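Local coordinates for protein Pcdhgb2 (Mus musculus, PDB 5SZR) that probably mediates calcium-dependent cell adhesion and may help to establish and maintain specific neuronal connections in the brain, at residues Asp144-Val156 and Lys162-Asp174. Sequence-based numbering, arbitrary orientation.
Sequences DVYCHVLGNEGFV and KNYYKLVTDRTLD. With CA (calcium ion), chain M.
Val156 and Val168 form an antiparallel hydrogen-bonded pair in the beta hairpin of strands 155-159 and 164-169, Val156 N to Val168 O and Val168 N to Val156 O both at 2.8 Å and nearly straight; Phe155 and Thr169 follow as a non-hydrogen-bonded pair. Beyond them a weak hydrogen bond joins Asp170 N to Gly154 O. Arg171, extended until a bend at chi3 (-58°), turns NH1 and NH2 end-on to Asn152 O, each at 3.3 Å and from the same side of the carbonyl plane, while Gly154 N lies 3.6 Å above the guanidinium centre. At the other end Lys162 NZ makes a salt bridge to Asp144 OD1, a water links Val145 N to Asn163 OD1, and a weak hydrogen bond runs from Cys147 N to Tyr165 OH. Cys147 CB sits over one face of the Tyr165 ring, 4.1 Å from its centroid, with SG oblique to it. Leu167 CD1 touches Val149 CG2 (3.9 Å) and Phe155 CB (4.0 Å), roughly at right angles. Strands 145-149 and 164-169, their axes 8.9 Å apart and almost parallel, belong to opposite sheets of the second of this chain's four cadherin domains. Strand 145-149 edges one beside 180-189; strand 164-169 lies between 128-135 and 155-159, leading to Asp174, a calcium ligand with Glu121, Glu176 and Asp210.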
loop_
_atom_site.group_PDB
_atom_site.type_symbol
_atom_site.label_atom_id
_atom_site.label_comp_id
_atom_site.label_asym_id
_atom_site.label_seq_id
_atom_site.Cartn_x
_atom_site.Cartn_y
_atom_site.Cartn_z
ATOM N N ASP A 144 11.470 -7.928 -44.000
ATOM C CA ASP A 144 10.821 -8.927 -43.157
ATOM C C ASP A 144 11.147 -8.613 -41.699
ATOM O O ASP A 144 12.295 -8.762 -41.268
ATOM C CB ASP A 144 11.286 -10.329 -43.537
ATOM C CG ASP A 144 10.237 -11.386 -43.258
ATOM O OD1 ASP A 144 9.051 -11.145 -43.570
ATOM O OD2 ASP A 144 10.599 -12.458 -42.730
ATOM N N VAL A 145 10.137 -8.182 -40.942
ATOM C CA VAL A 145 10.313 -7.720 -39.570
ATOM C C VAL A 145 9.656 -8.706 -38.614
ATOM O O VAL A 145 8.619 -9.305 -38.921
ATOM C CB VAL A 145 9.726 -6.306 -39.374
ATOM C CG1 VAL A 145 10.021 -5.779 -37.969
ATOM C CG2 VAL A 145 10.262 -5.362 -40.423
ATOM N N TYR A 146 10.268 -8.870 -37.443
ATOM C CA TYR A 146 9.694 -9.663 -36.366
ATOM C C TYR A 146 9.918 -8.953 -35.039
ATOM O O TYR A 146 10.934 -8.282 -34.838
ATOM C CB TYR A 146 10.283 -11.074 -36.324
ATOM C CG TYR A 146 9.847 -11.927 -37.491
ATOM C CD1 TYR A 146 8.729 -12.747 -37.399
ATOM C CD2 TYR A 146 10.543 -11.901 -38.692
ATOM C CE1 TYR A 146 8.326 -13.527 -38.468
ATOM C CE2 TYR A 146 10.148 -12.676 -39.765
ATOM C CZ TYR A 146 9.041 -13.487 -39.649
ATOM O OH TYR A 146 8.641 -14.257 -40.715
ATOM N N CYS A 147 8.953 -9.107 -34.136
ATOM C CA CYS A 147 8.943 -8.403 -32.866
ATOM C C CYS A 147 9.093 -9.371 -31.701
ATOM O O CYS A 147 8.780 -10.561 -31.800
ATOM C CB CYS A 147 7.650 -7.610 -32.685
ATOM S SG CYS A 147 7.420 -6.283 -33.850
ATOM N N HIS A 148 9.571 -8.827 -30.587
ATOM C CA HIS A 148 9.594 -9.529 -29.314
ATOM C C HIS A 148 9.619 -8.484 -28.210
ATOM O O HIS A 148 9.939 -7.316 -28.444
ATOM C CB HIS A 148 10.791 -10.484 -29.203
ATOM C CG HIS A 148 12.116 -9.791 -29.125
ATOM N ND1 HIS A 148 12.408 -8.656 -29.850
ATOM C CD2 HIS A 148 13.227 -10.072 -28.403
ATOM C CE1 HIS A 148 13.644 -8.272 -29.584
ATOM N NE2 HIS A 148 14.162 -9.113 -28.708
ATOM N N VAL A 149 9.265 -8.919 -27.007
ATOM C CA VAL A 149 9.199 -8.053 -25.836
ATOM C C VAL A 149 10.446 -8.275 -24.996
ATOM O O VAL A 149 10.894 -9.414 -24.821
ATOM C CB VAL A 149 7.922 -8.334 -25.021
ATOM C CG1 VAL A 149 7.920 -7.547 -23.708
ATOM C CG2 VAL A 149 6.695 -7.999 -25.843
ATOM N N LEU A 150 11.023 -7.190 -24.488
ATOM C CA LEU A 150 12.136 -7.310 -23.562
ATOM C C LEU A 150 11.627 -7.557 -22.147
ATOM O O LEU A 150 10.573 -7.055 -21.746
ATOM C CB LEU A 150 13.005 -6.052 -23.591
ATOM C CG LEU A 150 13.783 -5.805 -24.887
ATOM C CD1 LEU A 150 14.594 -4.524 -24.787
ATOM C CD2 LEU A 150 14.684 -6.988 -25.213
ATOM N N GLY A 151 12.385 -8.348 -21.395
ATOM C CA GLY A 151 12.051 -8.625 -20.013
ATOM C C GLY A 151 10.974 -9.683 -19.862
ATOM O O GLY A 151 10.385 -10.177 -20.826
ATOM N N ASN A 152 10.719 -10.033 -18.602
ATOM C CA ASN A 152 9.731 -11.046 -18.240
ATOM C C ASN A 152 8.862 -10.516 -17.099
ATOM O O ASN A 152 8.860 -11.037 -15.984
ATOM C CB ASN A 152 10.412 -12.358 -17.852
ATOM C CG ASN A 152 9.426 -13.494 -17.673
ATOM O OD1 ASN A 152 8.367 -13.516 -18.301
ATOM N ND2 ASN A 152 9.768 -14.445 -16.812
ATOM N N GLU A 153 8.114 -9.454 -17.386
ATOM C CA GLU A 153 7.229 -8.839 -16.409
ATOM C C GLU A 153 5.780 -9.272 -16.582
ATOM O O GLU A 153 4.888 -8.679 -15.967
ATOM C CB GLU A 153 7.342 -7.315 -16.483
ATOM C CG GLU A 153 8.721 -6.794 -16.107
ATOM C CD GLU A 153 8.739 -5.299 -15.853
ATOM O OE1 GLU A 153 8.123 -4.551 -16.640
ATOM O OE2 GLU A 153 9.364 -4.873 -14.857
ATOM N N GLY A 154 5.525 -10.289 -17.397
ATOM C CA GLY A 154 4.194 -10.811 -17.586
ATOM C C GLY A 154 3.450 -10.311 -18.804
ATOM O O GLY A 154 2.222 -10.164 -18.738
ATOM N N PHE A 155 4.143 -10.048 -19.909
ATOM C CA PHE A 155 3.502 -9.576 -21.129
ATOM C C PHE A 155 4.069 -10.347 -22.312
ATOM O O PHE A 155 5.288 -10.493 -22.435
ATOM C CB PHE A 155 3.707 -8.069 -21.309
ATOM C CG PHE A 155 3.332 -7.265 -20.100
ATOM C CD1 PHE A 155 2.012 -7.176 -19.698
ATOM C CD2 PHE A 155 4.298 -6.601 -19.361
ATOM C CE1 PHE A 155 1.658 -6.439 -18.579
ATOM C CE2 PHE A 155 3.950 -5.860 -18.239
ATOM C CZ PHE A 155 2.629 -5.780 -17.849
ATOM N N VAL A 156 3.181 -10.842 -23.171
ATOM C CA VAL A 156 3.545 -11.733 -24.265
ATOM C C VAL A 156 2.959 -11.189 -25.561
ATOM O O VAL A 156 1.859 -10.626 -25.568
ATOM C CB VAL A 156 3.054 -13.173 -23.997
ATOM C CG1 VAL A 156 3.338 -14.082 -25.187
ATOM C CG2 VAL A 156 3.708 -13.723 -22.746
ATOM N N LYS A 162 0.529 -11.933 -40.273
ATOM C CA LYS A 162 1.861 -11.409 -40.554
ATOM C C LYS A 162 1.887 -9.893 -40.400
ATOM O O LYS A 162 1.068 -9.183 -40.989
ATOM C CB LYS A 162 2.310 -11.810 -41.962
ATOM C CG LYS A 162 3.808 -11.639 -42.202
ATOM C CD LYS A 162 4.241 -12.261 -43.520
ATOM C CE LYS A 162 5.734 -12.571 -43.533
ATOM N NZ LYS A 162 6.575 -11.373 -43.261
ATOM N N ASN A 163 2.835 -9.409 -39.594
ATOM C CA ASN A 163 3.068 -8.005 -39.254
ATOM C C ASN A 163 2.051 -7.458 -38.258
ATOM O O ASN A 163 2.040 -6.245 -38.008
ATOM C CB ASN A 163 3.091 -7.098 -40.490
ATOM C CG ASN A 163 3.991 -7.626 -41.580
ATOM O OD1 ASN A 163 5.036 -8.218 -41.305
ATOM N ND2 ASN A 163 3.588 -7.426 -42.831
ATOM N N TYR A 164 1.204 -8.303 -37.674
ATOM C CA TYR A 164 0.211 -7.863 -36.697
ATOM C C TYR A 164 0.366 -8.661 -35.409
ATOM O O TYR A 164 0.405 -9.897 -35.436
ATOM C CB TYR A 164 -1.210 -8.010 -37.248
ATOM C CG TYR A 164 -1.529 -7.024 -38.346
ATOM C CD1 TYR A 164 -2.084 -5.783 -38.052
ATOM C CD2 TYR A 164 -1.268 -7.326 -39.676
ATOM C CE1 TYR A 164 -2.373 -4.875 -39.055
ATOM C CE2 TYR A 164 -1.552 -6.427 -40.680
ATOM C CZ TYR A 164 -2.105 -5.205 -40.366
ATOM O OH TYR A 164 -2.385 -4.309 -41.369
ATOM N N TYR A 165 0.449 -7.954 -34.286
ATOM C CA TYR A 165 0.628 -8.581 -32.987
ATOM C C TYR A 165 -0.386 -8.035 -31.994
ATOM O O TYR A 165 -0.854 -6.899 -32.112
ATOM C CB TYR A 165 2.042 -8.353 -32.428
ATOM C CG TYR A 165 3.168 -8.926 -33.265
ATOM C CD1 TYR A 165 3.675 -10.195 -33.010
ATOM C CD2 TYR A 165 3.738 -8.191 -34.294
ATOM C CE1 TYR A 165 4.708 -10.715 -33.759
ATOM C CE2 TYR A 165 4.771 -8.706 -35.052
ATOM C CZ TYR A 165 5.255 -9.968 -34.781
ATOM O OH TYR A 165 6.289 -10.484 -35.541
ATOM N N LYS A 166 -0.720 -8.863 -31.009
ATOM C CA LYS A 166 -1.470 -8.438 -29.836
ATOM C C LYS A 166 -0.572 -8.617 -28.623
ATOM O O LYS A 166 -0.047 -9.713 -28.396
ATOM C CB LYS A 166 -2.766 -9.235 -29.674
ATOM C CG LYS A 166 -3.815 -8.922 -30.719
ATOM C CD LYS A 166 -5.117 -9.648 -30.436
ATOM C CE LYS A 166 -6.076 -9.534 -31.614
ATOM N NZ LYS A 166 -7.397 -10.152 -31.316
ATOM N N LEU A 167 -0.371 -7.537 -27.872
ATOM C CA LEU A 167 0.330 -7.609 -26.597
ATOM C C LEU A 167 -0.666 -8.012 -25.519
ATOM O O LEU A 167 -1.641 -7.293 -25.270
ATOM C CB LEU A 167 0.976 -6.267 -26.265
ATOM C CG LEU A 167 1.810 -6.227 -24.982
ATOM C CD1 LEU A 167 3.009 -7.161 -25.099
ATOM C CD2 LEU A 167 2.258 -4.806 -24.676
ATOM N N VAL A 168 -0.435 -9.163 -24.887
ATOM C CA VAL A 168 -1.388 -9.720 -23.939
ATOM C C VAL A 168 -0.698 -10.006 -22.610
ATOM O O VAL A 168 0.514 -10.220 -22.541
ATOM C CB VAL A 168 -2.054 -11.004 -24.475
ATOM C CG1 VAL A 168 -2.633 -10.761 -25.865
ATOM C CG2 VAL A 168 -1.062 -12.160 -24.484
ATOM N N THR A 169 -1.501 -10.002 -21.544
ATOM C CA THR A 169 -1.039 -10.450 -20.239
ATOM C C THR A 169 -1.020 -11.971 -20.187
ATOM O O THR A 169 -1.891 -12.637 -20.752
ATOM C CB THR A 169 -1.945 -9.929 -19.124
ATOM O OG1 THR A 169 -3.273 -10.424 -19.324
ATOM C CG2 THR A 169 -1.973 -8.415 -19.098
ATOM N N ASP A 170 -0.012 -12.520 -19.511
ATOM C CA ASP A 170 0.005 -13.938 -19.172
ATOM C C ASP A 170 0.291 -14.134 -17.688
ATOM O O ASP A 170 0.783 -15.192 -17.284
ATOM C CB ASP A 170 1.025 -14.699 -20.023
ATOM C CG ASP A 170 2.451 -14.360 -19.659
ATOM O OD1 ASP A 170 3.318 -15.258 -19.734
ATOM O OD2 ASP A 170 2.702 -13.193 -19.292
ATOM N N ARG A 171 -0.013 -13.126 -16.874
ATOM C CA ARG A 171 0.286 -13.129 -15.452
ATOM C C ARG A 171 -0.731 -12.235 -14.759
ATOM O O ARG A 171 -1.105 -11.188 -15.294
ATOM C CB ARG A 171 1.715 -12.636 -15.197
ATOM C CG ARG A 171 2.173 -12.681 -13.755
ATOM C CD ARG A 171 3.595 -12.145 -13.627
ATOM N NE ARG A 171 4.541 -12.900 -14.446
ATOM C CZ ARG A 171 5.827 -12.592 -14.585
ATOM N NH1 ARG A 171 6.330 -11.535 -13.960
ATOM N NH2 ARG A 171 6.610 -13.340 -15.348
ATOM N N THR A 172 -1.197 -12.663 -13.588
ATOM C CA THR A 172 -2.105 -11.835 -12.805
ATOM C C THR A 172 -1.389 -10.580 -12.327
ATOM O O THR A 172 -0.239 -10.632 -11.881
ATOM C CB THR A 172 -2.646 -12.607 -11.603
ATOM O OG1 THR A 172 -1.571 -13.315 -10.977
ATOM C CG2 THR A 172 -3.720 -13.594 -12.031
ATOM N N LEU A 173 -2.078 -9.448 -12.420
ATOM C CA LEU A 173 -1.503 -8.170 -12.042
ATOM C C LEU A 173 -1.834 -7.845 -10.588
ATOM O O LEU A 173 -2.678 -8.485 -9.954
ATOM C CB LEU A 173 -2.005 -7.074 -12.977
ATOM C CG LEU A 173 -1.662 -7.335 -14.453
ATOM C CD1 LEU A 173 -2.549 -6.523 -15.380
ATOM C CD2 LEU A 173 -0.195 -7.039 -14.721
ATOM N N ASP A 174 -1.142 -6.837 -10.053
ATOM C CA ASP A 174 -1.366 -6.417 -8.670
ATOM C C ASP A 174 -0.842 -4.988 -8.537
ATOM O O ASP A 174 0.373 -4.779 -8.481
ATOM C CB ASP A 174 -0.683 -7.357 -7.689
ATOM C CG ASP A 174 -0.898 -6.946 -6.239
ATOM O OD1 ASP A 174 -1.778 -6.101 -5.975
ATOM O OD2 ASP A 174 -0.187 -7.475 -5.359
HETATM CA CA CA M . -4.102 -5.959 -5.735
HETATM O O HOH W 1 7.728 -7.640 -42.436
HETATM O O HOH W 2 -3.757 -8.080 -6.789
HETATM O O HOH W 3 -3.705 -7.004 -3.487
#